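Local coordinates for fructokinase (Xylella fastidiosa Temecula1, PDB 3LJS), which probably catalyses the ATP-dependent phosphorylation of fructose to fructose 6-phosphate, as a sugar kinase of the PfkB (ribokinase-like) family, at residues Gln33-Ala47 and Phe64-Val77. Residues are numbered along the deposited sequence; the frame is centred on the assembly and turned at random.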
loop_
_atom_site.group_PDB
_atom_site.type_symbol
_atom_site.label_atom_id
_atom_site.label_comp_id
_atom_site.label_asym_id
_atom_site.label_seq_id
_atom_site.Cartn_x
_atom_site.Cartn_y
_atom_site.Cartn_z
ATOM N N GLN B 33 12.158 2.329 -2.587
ATOM C CA GLN B 33 11.227 3.365 -3.020
ATOM C C GLN B 33 11.717 4.121 -4.255
ATOM O O GLN B 33 12.790 4.725 -4.233
ATOM C CB GLN B 33 11.019 4.351 -1.875
ATOM C CG GLN B 33 10.172 5.557 -2.216
ATOM C CD GLN B 33 10.248 6.620 -1.140
ATOM O OE1 GLN B 33 11.308 7.199 -0.902
ATOM N NE2 GLN B 33 9.128 6.875 -0.478
ATOM N N CYS B 34 10.923 4.089 -5.322
ATOM C CA CYS B 34 11.256 4.782 -6.565
ATOM C C CYS B 34 10.061 5.560 -7.111
ATOM O O CYS B 34 8.937 5.060 -7.120
ATOM C CB CYS B 34 11.719 3.784 -7.630
ATOM S SG CYS B 34 13.316 3.034 -7.285
ATOM N N ALA B 35 10.313 6.786 -7.562
ATOM C CA ALA B 35 9.261 7.620 -8.132
ATOM C C ALA B 35 8.830 6.996 -9.457
ATOM O O ALA B 35 9.668 6.555 -10.244
ATOM C CB ALA B 35 9.777 9.041 -8.358
ATOM N N GLY B 36 7.522 6.951 -9.699
ATOM C CA GLY B 36 7.022 6.356 -10.926
ATOM C C GLY B 36 5.732 6.971 -11.436
ATOM O O GLY B 36 5.288 8.009 -10.944
ATOM N N GLY B 37 5.123 6.310 -12.415
ATOM C CA GLY B 37 3.903 6.811 -13.022
ATOM C C GLY B 37 4.284 7.171 -14.447
ATOM O O GLY B 37 5.252 7.906 -14.657
ATOM N N ALA B 38 3.542 6.665 -15.428
ATOM C CA ALA B 38 3.870 6.926 -16.830
ATOM C C ALA B 38 4.026 8.410 -17.176
ATOM O O ALA B 38 5.088 8.829 -17.627
ATOM C CB ALA B 38 2.840 6.261 -17.749
ATOM N N PRO B 39 2.971 9.224 -16.988
ATOM C CA PRO B 39 3.152 10.643 -17.325
ATOM C C PRO B 39 4.210 11.330 -16.456
ATOM O O PRO B 39 4.847 12.294 -16.885
ATOM C CB PRO B 39 1.746 11.233 -17.146
ATOM C CG PRO B 39 1.069 10.276 -16.192
ATOM C CD PRO B 39 1.565 8.933 -16.653
ATOM N N ALA B 40 4.405 10.823 -15.241
ATOM C CA ALA B 40 5.401 11.389 -14.335
ATOM C C ALA B 40 6.801 11.143 -14.885
ATOM O O ALA B 40 7.652 12.034 -14.849
ATOM C CB ALA B 40 5.270 10.772 -12.936
ATOM N N ASN B 41 7.037 9.935 -15.391
ATOM C CA ASN B 41 8.336 9.594 -15.969
ATOM C C ASN B 41 8.603 10.482 -17.188
ATOM O O ASN B 41 9.716 10.949 -17.397
ATOM C CB ASN B 41 8.381 8.131 -16.426
ATOM C CG ASN B 41 8.283 7.138 -15.273
ATOM O OD1 ASN B 41 8.733 7.408 -14.158
ATOM N ND2 ASN B 41 7.715 5.965 -15.551
ATOM N N VAL B 42 7.578 10.700 -18.003
ATOM C CA VAL B 42 7.748 11.529 -19.190
ATOM C C VAL B 42 8.161 12.937 -18.781
ATOM O O VAL B 42 9.060 13.527 -19.380
ATOM C CB VAL B 42 6.449 11.585 -20.022
ATOM C CG1 VAL B 42 6.609 12.570 -21.177
ATOM C CG2 VAL B 42 6.122 10.187 -20.569
ATOM N N ALA B 43 7.521 13.461 -17.741
ATOM C CA ALA B 43 7.817 14.800 -17.252
ATOM C C ALA B 43 9.271 14.941 -16.811
ATOM O O ALA B 43 9.946 15.921 -17.158
ATOM C CB ALA B 43 6.880 15.153 -16.088
ATOM N N VAL B 44 9.756 13.965 -16.049
ATOM C CA VAL B 44 11.127 14.016 -15.566
ATOM C C VAL B 44 12.126 13.887 -16.707
ATOM O O VAL B 44 13.191 14.507 -16.684
ATOM C CB VAL B 44 11.393 12.917 -14.513
ATOM C CG1 VAL B 44 12.856 12.932 -14.103
ATOM C CG2 VAL B 44 10.512 13.154 -13.290
ATOM N N ALA B 45 11.786 13.085 -17.712
ATOM C CA ALA B 45 12.682 12.919 -18.853
ATOM C C ALA B 45 12.799 14.245 -19.604
ATOM O O ALA B 45 13.885 14.624 -20.036
ATOM C CB ALA B 45 12.153 11.830 -19.787
ATOM N N VAL B 46 11.675 14.941 -19.762
ATOM C CA VAL B 46 11.664 16.226 -20.459
ATOM C C VAL B 46 12.463 17.272 -19.676
ATOM O O VAL B 46 13.234 18.033 -20.257
ATOM C CB VAL B 46 10.213 16.758 -20.654
ATOM C CG1 VAL B 46 10.242 18.174 -21.243
ATOM C CG2 VAL B 46 9.433 15.833 -21.577
ATOM N N ALA B 47 12.280 17.301 -18.359
ATOM C CA ALA B 47 12.977 18.266 -17.512
ATOM C C ALA B 47 14.491 18.051 -17.527
ATOM O O ALA B 47 15.263 19.004 -17.490
ATOM C CB ALA B 47 12.456 18.174 -16.087
ATOM N N PHE B 64 4.649 9.616 0.934
ATOM C CA PHE B 64 4.961 9.294 -0.450
ATOM C C PHE B 64 4.616 10.440 -1.385
ATOM O O PHE B 64 5.326 10.693 -2.360
ATOM C CB PHE B 64 4.238 8.016 -0.860
ATOM C CG PHE B 64 4.701 6.807 -0.103
ATOM C CD1 PHE B 64 6.047 6.458 -0.095
ATOM C CD2 PHE B 64 3.801 6.026 0.610
ATOM C CE1 PHE B 64 6.496 5.345 0.613
ATOM C CE2 PHE B 64 4.235 4.909 1.321
ATOM C CZ PHE B 64 5.586 4.567 1.323
ATOM N N GLY B 65 3.530 11.139 -1.078
ATOM C CA GLY B 65 3.132 12.269 -1.896
ATOM C C GLY B 65 4.191 13.350 -1.783
ATOM O O GLY B 65 4.551 13.984 -2.776
ATOM N N ASP B 66 4.695 13.564 -0.568
ATOM C CA ASP B 66 5.731 14.567 -0.347
ATOM C C ASP B 66 6.981 14.181 -1.128
ATOM O O ASP B 66 7.668 15.040 -1.682
ATOM C CB ASP B 66 6.085 14.681 1.141
ATOM C CG ASP B 66 4.926 15.177 1.986
ATOM O OD1 ASP B 66 4.045 15.880 1.445
ATOM O OD2 ASP B 66 4.908 14.873 3.202
ATOM N N PHE B 67 7.271 12.882 -1.163
ATOM C CA PHE B 67 8.437 12.376 -1.880
ATOM C C PHE B 67 8.329 12.667 -3.369
ATOM O O PHE B 67 9.300 13.080 -4.008
ATOM C CB PHE B 67 8.571 10.867 -1.684
ATOM C CG PHE B 67 9.647 10.242 -2.526
ATOM C CD1 PHE B 67 10.989 10.523 -2.289
ATOM C CD2 PHE B 67 9.318 9.356 -3.546
ATOM C CE1 PHE B 67 11.989 9.927 -3.056
ATOM C CE2 PHE B 67 10.307 8.753 -4.317
ATOM C CZ PHE B 67 11.645 9.037 -4.071
ATOM N N LEU B 68 7.147 12.431 -3.922
ATOM C CA LEU B 68 6.915 12.677 -5.341
ATOM C C LEU B 68 6.983 14.174 -5.644
ATOM O O LEU B 68 7.583 14.586 -6.633
ATOM C CB LEU B 68 5.556 12.108 -5.748
ATOM C CG LEU B 68 5.488 10.576 -5.712
ATOM C CD1 LEU B 68 4.065 10.107 -5.951
ATOM C CD2 LEU B 68 6.423 10.002 -6.768
ATOM N N PHE B 69 6.379 14.988 -4.785
ATOM C CA PHE B 69 6.394 16.430 -4.985
ATOM C C PHE B 69 7.824 16.966 -5.019
ATOM O O PHE B 69 8.186 17.737 -5.913
ATOM C CB PHE B 69 5.629 17.138 -3.868
ATOM C CG PHE B 69 5.483 18.618 -4.087
ATOM C CD1 PHE B 69 4.367 19.131 -4.738
ATOM C CD2 PHE B 69 6.475 19.497 -3.669
ATOM C CE1 PHE B 69 4.238 20.501 -4.972
ATOM C CE2 PHE B 69 6.357 20.875 -3.896
ATOM C CZ PHE B 69 5.237 21.375 -4.549
ATOM N N ASP B 70 8.628 16.567 -4.036
ATOM C CA ASP B 70 10.015 17.014 -3.956
ATOM C C ASP B 70 10.845 16.478 -5.114
ATOM O O ASP B 70 11.721 17.178 -5.625
ATOM C CB ASP B 70 10.652 16.585 -2.628
ATOM C CG ASP B 70 9.973 17.213 -1.423
ATOM O OD1 ASP B 70 9.549 18.385 -1.515
ATOM O OD2 ASP B 70 9.876 16.539 -0.376
ATOM N N SER B 71 10.578 15.240 -5.524
ATOM C CA SER B 71 11.301 14.641 -6.643
ATOM C C SER B 71 11.061 15.472 -7.903
ATOM O O SER B 71 11.985 15.703 -8.686
ATOM C CB SER B 71 10.841 13.198 -6.879
ATOM O OG SER B 71 11.185 12.366 -5.779
ATOM N N PHE B 72 9.821 15.915 -8.097
ATOM C CA PHE B 72 9.481 16.738 -9.258
ATOM C C PHE B 72 10.224 18.072 -9.191
ATOM O O PHE B 72 10.808 18.519 -10.181
ATOM C CB PHE B 72 7.970 17.008 -9.319
ATOM C CG PHE B 72 7.159 15.866 -9.885
ATOM C CD1 PHE B 72 7.533 15.248 -11.078
ATOM C CD2 PHE B 72 5.995 15.438 -9.244
ATOM C CE1 PHE B 72 6.753 14.212 -11.632
ATOM C CE2 PHE B 72 5.208 14.406 -9.784
ATOM C CZ PHE B 72 5.590 13.794 -10.981
ATOM N N ALA B 73 10.194 18.705 -8.023
ATOM C CA ALA B 73 10.865 19.986 -7.836
ATOM C C ALA B 73 12.365 19.877 -8.115
ATOM O O ALA B 73 12.930 20.708 -8.826
ATOM C CB ALA B 73 10.629 20.495 -6.415
ATOM N N GLU B 74 13.003 18.847 -7.564
ATOM C CA GLU B 74 14.439 18.643 -7.757
ATOM C C GLU B 74 14.805 18.394 -9.218
ATOM O O GLU B 74 15.913 18.721 -9.649
ATOM C CB GLU B 74 14.929 17.457 -6.918
ATOM C CG GLU B 74 14.470 17.489 -5.469
ATOM C CD GLU B 74 14.948 16.285 -4.667
ATOM O OE1 GLU B 74 14.937 15.154 -5.208
ATOM O OE2 GLU B 74 15.321 16.474 -3.488
ATOM N N ALA B 75 13.881 17.816 -9.981
ATOM C CA ALA B 75 14.147 17.520 -11.385
ATOM C C ALA B 75 13.917 18.712 -12.300
ATOM O O ALA B 75 14.292 18.688 -13.471
ATOM C CB ALA B 75 13.294 16.346 -11.844
ATOM N N GLY B 76 13.294 19.754 -11.773
ATOM C CA GLY B 76 13.031 20.920 -12.593
ATOM C C GLY B 76 11.644 20.905 -13.210
ATOM O O GLY B 76 11.348 21.704 -14.097
ATOM N N VAL B 77 10.793 19.990 -12.757
ATOM C CA VAL B 77 9.421 19.910 -13.257
ATOM C C VAL B 77 8.594 20.949 -12.502
ATOM O O VAL B 77 8.645 21.005 -11.273
ATOM C CB VAL B 77 8.803 18.505 -13.003
ATOM C CG1 VAL B 77 7.315 18.495 -13.389
ATOM C CG2 VAL B 77 9.563 17.450 -13.802
#
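Phe67 O, in the residue whose ring stacks on the Gln33 amide, accepts two bonds from Ser71: the backbone N at 2.9 Å and the hydroxyl OG, from the other face of the carbonyl plane. Ser71 OG donates to Phe67 O over 2.7 Å and also lies over the centre of the Phe67 ring, on the face opposite Gln33. On the first face the Gln33 amide lies nearly flat, its plane 12° from that of the ring and OE1 above the ring centre. Gln33 CG adds a CH-pi contact over this face, the side chain reaching it with CG anti to the backbone N (chi1 175°) and an extended chain. Gln33 NE2 meets a second ring at its edge and in its plane, 3.1 Å from Phe64 CD1. Ala35 CB packs 3.8 Å from Leu68 CD2.

Beyond Gly37, the N-cap residue, the chain enters helix 38-49; the axes of segments 38-47 and 64-75 run 25° apart. Ala40 CB touches the edge of the Phe72 ring, 3.6 Å from CZ; Phe55 of strand 53-60 stacks on that ring. Val44 CG1 meets Ala75 CB, and a Schellman motif at Gly76 turns the chain so that Val77 CG2 lies 3.8 Å from Ala47 CB.

Strand 30-36 belongs to the small sheet characteristic of the PfkB lid; at the subunit interface Phe94 of the second subunit meets Phe64 edge-to-face. Helix 63-75 thus joins lid to core through methyl and ring packing, with the flat-lying Gln33 amide as the main polar element; with no hydrogen bond between the segments, their fit probably rests on van der Waals packing and the amide-ring stack.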